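Local coordinates for carbon dioxide concentrating mechanism protein (Nostoc sp., PDB 4N8X) that probably forms the pentameric vertices of the carboxysome shell, introducing curvature into an otherwise flat layer of hexagonal shell proteins, at residues K5-V10 and L26-D31; E54-S59 and V80-T85. All coordinates share one frame; numbering follows the deposited sequence.

Interaction 1. Residues K5-V10 and L26-D31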
ATOM      1  N   LYS A   5       8.756  -6.611 -16.649  1.00 20.49           N
ATOM      2  CA  LYS A   5       9.814  -6.978 -17.593  1.00 18.58           C
ATOM      3  C   LYS A   5      11.067  -6.179 -17.258  1.00 16.20           C
ATOM      4  O   LYS A   5      11.020  -4.954 -17.028  1.00 17.64           O
ATOM      5  CB  LYS A   5       9.351  -6.685 -19.029  1.00 23.33           C
ATOM      6  CG  LYS A   5      10.315  -7.041 -20.174  1.00 20.34           C
ATOM      7  CD  LYS A   5       9.767  -6.434 -21.504  1.00 19.49           C
ATOM      8  CE  LYS A   5      10.630  -6.796 -22.721  1.00 25.07           C
ATOM      9  NZ  LYS A   5      10.115  -6.186 -24.018  1.00 26.58           N
ATOM     10  N   VAL A   6      12.189  -6.874 -17.198  1.00 14.68           N
ATOM     11  CA  VAL A   6      13.474  -6.246 -16.900  1.00 14.98           C
ATOM     12  C   VAL A   6      13.905  -5.403 -18.081  1.00 17.28           C
ATOM     13  O   VAL A   6      14.173  -5.906 -19.170  1.00 19.36           O
ATOM     14  CB  VAL A   6      14.558  -7.300 -16.601  1.00 15.93           C
ATOM     15  CG1 VAL A   6      15.915  -6.617 -16.342  1.00 16.50           C
ATOM     16  CG2 VAL A   6      14.156  -8.090 -15.348  1.00 14.95           C
ATOM     17  N   ARG A   7      14.027  -4.107 -17.852  1.00 15.91           N
ATOM     18  CA  ARG A   7      14.412  -3.209 -18.920  1.00 20.00           C
ATOM     19  C   ARG A   7      15.855  -2.712 -18.775  1.00 23.05           C
ATOM     20  O   ARG A   7      16.549  -2.510 -19.779  1.00 27.22           O
ATOM     21  CB  ARG A   7      13.402  -2.033 -19.005  1.00 20.61           C
ATOM     22  CG  ARG A   7      12.000  -2.431 -19.433  1.00 18.25           C
ATOM     23  CD  ARG A   7      11.995  -3.178 -20.791  1.00 21.30           C
ATOM     24  NE  ARG A   7      12.773  -2.500 -21.840  1.00 25.75           N
ATOM     25  CZ  ARG A   7      12.337  -1.457 -22.531  1.00 28.88           C
ATOM     26  NH1 ARG A   7      13.100  -0.918 -23.466  1.00 26.60           N
ATOM     27  NH2 ARG A   7      11.129  -0.938 -22.273  1.00 35.36           N
ATOM     28  N   GLY A   8      16.338  -2.572 -17.542  1.00 19.54           N
ATOM     29  CA  GLY A   8      17.650  -1.986 -17.364  1.00 24.56           C
ATOM     30  C   GLY A   8      18.070  -1.839 -15.914  1.00 22.83           C
ATOM     31  O   GLY A   8      17.496  -2.458 -15.014  1.00 20.56           O
ATOM     32  N   THR A   9      19.109  -1.046 -15.687  1.00 25.53           N
ATOM     33  CA  THR A   9      19.683  -0.965 -14.348  1.00 27.30           C
ATOM     34  C   THR A   9      19.760   0.481 -13.938  1.00 23.37           C
ATOM     35  O   THR A   9      19.847   1.364 -14.791  1.00 23.17           O
ATOM     36  CB  THR A   9      21.095  -1.500 -14.306  1.00 29.20           C
ATOM     37  OG1 THR A   9      21.938  -0.626 -15.063  1.00 30.82           O
ATOM     38  CG2 THR A   9      21.158  -2.906 -14.878  1.00 28.86           C
ATOM     39  N   VAL A  10      19.763   0.707 -12.622  1.00 19.72           N
ATOM     40  CA  VAL A  10      19.866   2.054 -12.045  1.00 20.46           C
ATOM     41  C   VAL A  10      21.115   2.085 -11.208  1.00 20.24           C
ATOM     42  O   VAL A  10      21.244   1.301 -10.265  1.00 26.07           O
ATOM     43  CB  VAL A  10      18.661   2.326 -11.144  1.00 20.56           C
ATOM     44  CG1 VAL A  10      18.783   3.678 -10.468  1.00 23.80           C
ATOM     45  CG2 VAL A  10      17.368   2.217 -11.980  1.00 19.24           C
ATOM     46  N   LEU A  26      15.514  -1.526 -13.399  1.00 14.46           N
ATOM     47  CA  LEU A  26      14.344  -0.753 -13.873  1.00 12.18           C
ATOM     48  C   LEU A  26      13.413  -1.743 -14.566  1.00 15.87           C
ATOM     49  O   LEU A  26      13.801  -2.411 -15.550  1.00 17.79           O
ATOM     50  CB  LEU A  26      14.785   0.323 -14.882  1.00 16.24           C
ATOM     51  CG  LEU A  26      13.683   1.142 -15.583  1.00 15.66           C
ATOM     52  CD1 LEU A  26      12.922   2.066 -14.586  1.00 20.44           C
ATOM     53  CD2 LEU A  26      14.302   1.917 -16.686  1.00 18.66           C
ATOM     54  N   LEU A  27      12.184  -1.826 -14.066  1.00 12.40           N
ATOM     55  CA  LEU A  27      11.192  -2.793 -14.554  1.00 15.01           C
ATOM     56  C   LEU A  27       9.962  -2.098 -15.161  1.00 15.80           C
ATOM     57  O   LEU A  27       9.561  -1.036 -14.696  1.00 18.28           O
ATOM     58  CB  LEU A  27      10.770  -3.671 -13.378  1.00 12.60           C
ATOM     59  CG  LEU A  27      11.991  -4.257 -12.641  1.00 18.53           C
ATOM     60  CD1 LEU A  27      11.555  -5.090 -11.433  1.00 26.39           C
ATOM     61  CD2 LEU A  27      12.778  -5.157 -13.536  1.00 19.40           C
ATOM     62  N   GLN A  28       9.411  -2.687 -16.222  1.00 16.27           N
ATOM     63  CA  GLN A  28       8.213  -2.180 -16.888  1.00 16.61           C
ATOM     64  C   GLN A  28       7.095  -3.123 -16.514  1.00 17.55           C
ATOM     65  O   GLN A  28       7.186  -4.316 -16.774  1.00 18.58           O
ATOM     66  CB  GLN A  28       8.416  -2.155 -18.426  1.00 12.82           C
ATOM     67  CG  GLN A  28       7.159  -1.716 -19.238  1.00 13.76           C
ATOM     68  CD  GLN A  28       7.383  -1.710 -20.733  1.00 23.78           C
ATOM     69  OE1 GLN A  28       8.396  -2.220 -21.211  1.00 22.89           O
ATOM     70  NE2 GLN A  28       6.416  -1.146 -21.499  1.00 20.83           N
ATOM     71  N   LEU A  29       6.038  -2.578 -15.908  1.00 19.61           N
ATOM     72  CA  LEU A  29       4.914  -3.370 -15.401  1.00 23.37           C
ATOM     73  C   LEU A  29       4.120  -4.051 -16.506  1.00 15.40           C
ATOM     74  O   LEU A  29       4.046  -3.563 -17.624  1.00 16.09           O
ATOM     75  CB  LEU A  29       3.980  -2.500 -14.543  1.00 22.30           C
ATOM     76  CG  LEU A  29       4.551  -2.288 -13.123  1.00 24.58           C
ATOM     77  CD1 LEU A  29       4.887  -3.606 -12.497  1.00 21.94           C
ATOM     78  CD2 LEU A  29       5.775  -1.400 -13.075  1.00 23.46           C
ATOM     79  N   VAL A  30       3.542  -5.200 -16.184  1.00 16.04           N
ATOM     80  CA  VAL A  30       2.711  -5.966 -17.129  1.00 13.93           C
ATOM     81  C   VAL A  30       1.306  -6.022 -16.536  1.00 14.54           C
ATOM     82  O   VAL A  30       1.157  -6.112 -15.299  1.00 15.16           O
ATOM     83  CB  VAL A  30       3.303  -7.392 -17.341  1.00 14.91           C
ATOM     84  CG1 VAL A  30       2.361  -8.294 -18.141  1.00 18.30           C
ATOM     85  CG2 VAL A  30       4.682  -7.310 -18.052  1.00 17.82           C
ATOM     86  N   ASP A  31       0.281  -5.935 -17.378  1.00 18.96           N
ATOM     87  CA  ASP A  31      -1.086  -6.079 -16.888  1.00 21.12           C
ATOM     88  C   ASP A  31      -1.531  -7.547 -16.893  1.00 24.85           C
ATOM     89  O   ASP A  31      -0.758  -8.444 -17.234  1.00 23.61           O
ATOM     90  CB  ASP A  31      -2.101  -5.170 -17.627  1.00 18.00           C
ATOM     91  CG  ASP A  31      -2.446  -5.639 -19.039  1.00 21.97           C
ATOM     92  OD1 ASP A  31      -2.043  -6.749 -19.473  1.00 22.50           O
ATOM     93  OD2 ASP A  31      -3.157  -4.884 -19.746  1.00 21.95           O
TER
HETATM   94  O   HOH W   1       9.479  -3.030 -23.516  1.00 30.00           O
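Val6 and Leu27 make the tight part of this contact: a non-hydrogen-bonded antiparallel pair whose side chains lie alongside each other on the face where Val56 and Ile58 of strand 55-60 also pack. Leu27 has CG anti to its carbonyl carbon (chi1 -51°), which swings CD2 back across the partner strand to 3.6 Å from Val6 CA and 3.7 Å from Val6 CG2. Next to this pair Lys5 and Gln28 exchange two backbone hydrogen bonds, Lys5 N to Gln28 O (2.8 Å) and Gln28 N to Lys5 O. On the other side of Val6 the register slips by one. Arg7 and Gly8 both face Leu26, a classic beta bulge in the first strand of this OB-like barrel, and Leu26 O is gripped by two N-H groups, Arg7 N at 2.9 Å and Gly8 N at 3.2 Å. Leu26 N returns a bond to Gly8 O.

The polar end, where Lys5 and Arg7 are partly exposed, is wetter. Arg7, its chain folded back (chi2 -56°), lies beside Gln28, and NH2 reaches Gln28 OE1 at 3.2 Å from above the amide plane, with the two flat groups 39° apart. A water also donates to that oxygen (2.7 Å from Gln28 OE1) and accepts a longer bond from Lys5 NZ. Gln28 NE2 is held by Leu37 O, while Arg7 NE forms a salt bridge with Glu89 of a neighbouring subunit. An alanine in place of Arg7 would probably leave that glutamate without this charge partner and Gln28 OE1 to the water. From the bulge onward, Gly8, Thr9 and Val10 pair with a strand of the same neighbouring subunit.

Interaction 2. Residues E54-S59 and V80-T85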
ATOM      1  N   GLU A  54      13.782 -10.308 -19.511  1.00 24.13           N
ATOM      2  CA  GLU A  54      13.052 -11.368 -18.824  1.00 20.18           C
ATOM      3  C   GLU A  54      11.834 -10.786 -18.094  1.00 21.57           C
ATOM      4  O   GLU A  54      11.850  -9.630 -17.663  1.00 22.98           O
ATOM      5  CB  GLU A  54      13.984 -12.083 -17.840  1.00 21.30           C
ATOM      6  CG  GLU A  54      14.930 -13.037 -18.568  1.00 24.58           C
ATOM      7  CD  GLU A  54      15.789 -13.875 -17.636  1.00 24.36           C
ATOM      8  OE1 GLU A  54      16.250 -13.328 -16.628  1.00 26.55           O
ATOM      9  OE2 GLU A  54      16.003 -15.072 -17.921  1.00 29.94           O
ATOM     10  N   TRP A  55      10.776 -11.599 -17.996  1.00 18.53           N
ATOM     11  CA  TRP A  55       9.654 -11.370 -17.102  1.00 18.09           C
ATOM     12  C   TRP A  55       9.950 -11.917 -15.700  1.00 17.17           C
ATOM     13  O   TRP A  55      10.457 -13.029 -15.523  1.00 16.71           O
ATOM     14  CB  TRP A  55       8.397 -12.044 -17.672  1.00 20.32           C
ATOM     15  CG  TRP A  55       7.815 -11.319 -18.877  1.00 23.05           C
ATOM     16  CD1 TRP A  55       8.492 -10.557 -19.786  1.00 23.63           C
ATOM     17  CD2 TRP A  55       6.434 -11.298 -19.281  1.00 16.18           C
ATOM     18  NE1 TRP A  55       7.611 -10.060 -20.749  1.00 25.86           N
ATOM     19  CE2 TRP A  55       6.351 -10.501 -20.457  1.00 25.26           C
ATOM     20  CE3 TRP A  55       5.271 -11.888 -18.777  1.00 21.78           C
ATOM     21  CZ2 TRP A  55       5.141 -10.273 -21.131  1.00 28.92           C
ATOM     22  CZ3 TRP A  55       4.052 -11.645 -19.456  1.00 25.31           C
ATOM     23  CH2 TRP A  55       4.014 -10.852 -20.618  1.00 26.89           C
ATOM     24  N   VAL A  56       9.591 -11.141 -14.694  1.00 14.44           N
ATOM     25  CA  VAL A  56       9.896 -11.495 -13.329  1.00 13.25           C
ATOM     26  C   VAL A  56       8.664 -11.173 -12.476  1.00 15.49           C
ATOM     27  O   VAL A  56       7.788 -10.437 -12.912  1.00 17.19           O
ATOM     28  CB  VAL A  56      11.093 -10.665 -12.822  1.00 14.64           C
ATOM     29  CG1 VAL A  56      12.355 -11.028 -13.609  1.00 14.39           C
ATOM     30  CG2 VAL A  56      10.803  -9.161 -12.975  1.00 15.70           C
ATOM     31  N   LEU A  57       8.611 -11.755 -11.280  1.00 17.22           N
ATOM     32  CA  LEU A  57       7.659 -11.353 -10.270  1.00 16.97           C
ATOM     33  C   LEU A  57       8.339 -10.382  -9.303  1.00 17.79           C
ATOM     34  O   LEU A  57       9.469 -10.621  -8.859  1.00 18.95           O
ATOM     35  CB  LEU A  57       7.188 -12.576  -9.501  1.00 17.13           C
ATOM     36  CG  LEU A  57       6.398 -13.543 -10.340  1.00 19.57           C
ATOM     37  CD1 LEU A  57       6.240 -14.815  -9.549  1.00 22.09           C
ATOM     38  CD2 LEU A  57       5.024 -12.902 -10.560  1.00 14.76           C
ATOM     39  N   ILE A  58       7.614  -9.329  -8.954  1.00 16.33           N
ATOM     40  CA  ILE A  58       8.054  -8.336  -7.981  1.00 16.18           C
ATOM     41  C   ILE A  58       7.181  -8.463  -6.719  1.00 17.81           C
ATOM     42  O   ILE A  58       5.962  -8.497  -6.816  1.00 20.30           O
ATOM     43  CB  ILE A  58       7.806  -6.940  -8.528  1.00 12.23           C
ATOM     44  CG1 ILE A  58       8.594  -6.682  -9.837  1.00 14.69           C
ATOM     45  CG2 ILE A  58       8.265  -5.875  -7.497  1.00 15.30           C
ATOM     46  CD1 ILE A  58       8.348  -5.213 -10.363  1.00 19.09           C
ATOM     47  N   SER A  59       7.809  -8.546  -5.544  1.00 16.53           N
ATOM     48  CA  SER A  59       7.105  -8.442  -4.273  1.00 17.76           C
ATOM     49  C   SER A  59       7.329  -7.049  -3.744  1.00 17.74           C
ATOM     50  O   SER A  59       8.464  -6.539  -3.808  1.00 17.05           O
ATOM     51  CB  SER A  59       7.653  -9.488  -3.299  1.00 25.54           C
ATOM     52  OG  SER A  59       7.037 -10.734  -3.551  1.00 25.01           O
ATOM     53  N   VAL A  80      11.651 -11.549  -7.130  1.00 14.07           N
ATOM     54  CA  VAL A  80      11.637 -12.773  -6.356  1.00 16.33           C
ATOM     55  C   VAL A  80      11.668 -14.015  -7.227  1.00 16.75           C
ATOM     56  O   VAL A  80      11.972 -15.112  -6.753  1.00 17.42           O
ATOM     57  CB  VAL A  80      10.462 -12.833  -5.310  1.00 25.21           C
ATOM     58  CG1 VAL A  80      10.521 -11.646  -4.364  1.00 24.26           C
ATOM     59  CG2 VAL A  80       9.060 -12.886  -5.987  1.00 14.67           C
ATOM     60  N   ALA A  81      11.356 -13.852  -8.504  1.00 15.12           N
ATOM     61  CA  ALA A  81      11.306 -15.015  -9.387  1.00 18.48           C
ATOM     62  C   ALA A  81      11.431 -14.571 -10.837  1.00 20.49           C
ATOM     63  O   ALA A  81      11.005 -13.473 -11.179  1.00 18.78           O
ATOM     64  CB  ALA A  81       9.981 -15.769  -9.173  1.00 21.50           C
ATOM     65  N   ILE A  82      12.018 -15.426 -11.673  1.00 19.10           N
ATOM     66  CA  ILE A  82      11.977 -15.241 -13.122  1.00 18.24           C
ATOM     67  C   ILE A  82      10.903 -16.188 -13.682  1.00 19.86           C
ATOM     68  O   ILE A  82      10.868 -17.386 -13.372  1.00 20.42           O
ATOM     69  CB  ILE A  82      13.338 -15.579 -13.774  1.00 17.29           C
ATOM     70  CG1 ILE A  82      14.407 -14.587 -13.312  1.00 16.45           C
ATOM     71  CG2 ILE A  82      13.233 -15.649 -15.338  1.00 18.78           C
ATOM     72  CD1 ILE A  82      15.865 -15.159 -13.384  1.00 17.80           C
ATOM     73  N   ILE A  83      10.006 -15.653 -14.492  1.00 21.91           N
ATOM     74  CA  ILE A  83       8.909 -16.459 -15.024  1.00 22.13           C
ATOM     75  C   ILE A  83       9.351 -17.187 -16.274  1.00 20.39           C
ATOM     76  O   ILE A  83       9.966 -16.567 -17.159  1.00 21.19           O
ATOM     77  CB  ILE A  83       7.701 -15.563 -15.362  1.00 20.83           C
ATOM     78  CG1 ILE A  83       7.209 -14.841 -14.097  1.00 16.08           C
ATOM     79  CG2 ILE A  83       6.589 -16.408 -15.899  1.00 22.17           C
ATOM     80  CD1 ILE A  83       6.481 -13.569 -14.388  1.00 19.39           C
ATOM     81  N   ASP A  84       9.040 -18.489 -16.351  1.00 21.56           N
ATOM     82  CA  ASP A  84       9.216 -19.268 -17.561  1.00 25.90           C
ATOM     83  C   ASP A  84       7.949 -19.280 -18.407  1.00 30.13           C
ATOM     84  O   ASP A  84       7.989 -19.137 -19.641  1.00 29.74           O
ATOM     85  CB  ASP A  84       9.446 -20.729 -17.199  1.00 31.43           C
ATOM     86  CG  ASP A  84      10.795 -20.984 -16.625  1.00 34.99           C
ATOM     87  OD1 ASP A  84      11.697 -20.137 -16.791  1.00 35.51           O
ATOM     88  OD2 ASP A  84      10.945 -22.061 -16.016  1.00 43.69           O
ATOM     89  N   THR A  85       6.832 -19.588 -17.750  1.00 28.61           N
ATOM     90  CA  THR A  85       5.551 -19.706 -18.438  1.00 31.74           C
ATOM     91  C   THR A  85       4.443 -19.203 -17.534  1.00 30.95           C
ATOM     92  O   THR A  85       4.519 -19.305 -16.306  1.00 24.46           O
ATOM     93  CB  THR A  85       5.213 -21.155 -18.844  1.00 30.85           C
ATOM     94  OG1 THR A  85       5.056 -21.959 -17.666  1.00 34.21           O
ATOM     95  CG2 THR A  85       6.290 -21.768 -19.718  1.00 30.66           C
TER
HETATM   96  O   HOH W   2      11.156 -14.460 -18.570  1.00 27.60           O
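Leu57 and Ile83 meet at about a right angle, the CD1 methyl of Ile83 lying 4.0 Å from Leu57 CG. With CG1 anti to its carbonyl carbon (chi1 -60°) and the chain extended beyond it (chi2 155°), Ile83 sends that methyl back over the opposite strand, where it also comes within 3.7 Å of Val56 O and touches Trp55 CB. On the same face Leu57 CD1 rests on the methyl of Ala81, 3.9 Å from Ala81 CB.

On the opposite face from Leu57 and Ala81, Val56 and Ile82 form a non-hydrogen-bonded antiparallel pair whose side chains cross obliquely, Val56 CG1 to Ile82 CG1 at 4.1 Å. Glu54 slants over the same isoleucine, bringing OE1 to 3.7 Å from Ile82 CD1; that oxygen takes its hydrogen bond from Gly51 N.

Three backbone bonds join the strands: Ile83 N to Trp55 O, Leu57 N to Ala81 O and Val80 N to Leu57 O, the last nearly straight at 172°. A water extends the pairing, accepting from Trp55 N and donating to Ile83 O.

Strand 2-11 flanks 55-60 on its far edge, and Trp55 stacks on Tyr94 of strand 91-95. Ala81, Ile82 and Thr85 pair with a strand of a different subunit from the one that meets Gly8 to Val10, which carries the sheet across the pentamer interface.

In the fold
Interactions 1 and 2 are both largely buried and belong to one antiparallel sheet, their centres about 11 Å apart. Strands 2-11 and 55-60 are neighbours in that sheet and join them: Val6 N probably hydrogen-bonds to Glu54 O, Val6 packs on Val56, and Leu27 meets Ile58. Their chemistry differs with place. The 5-10 and 26-31 pair is apolar on one face but has a partly polar face, watered at the Lys5 end, with a charge link to another subunit; in 54-59 with 80-85 mainly aliphatic side chains meet on both faces. The strand edges they offer for pairing face different subunits, as suits a tight homopentamer.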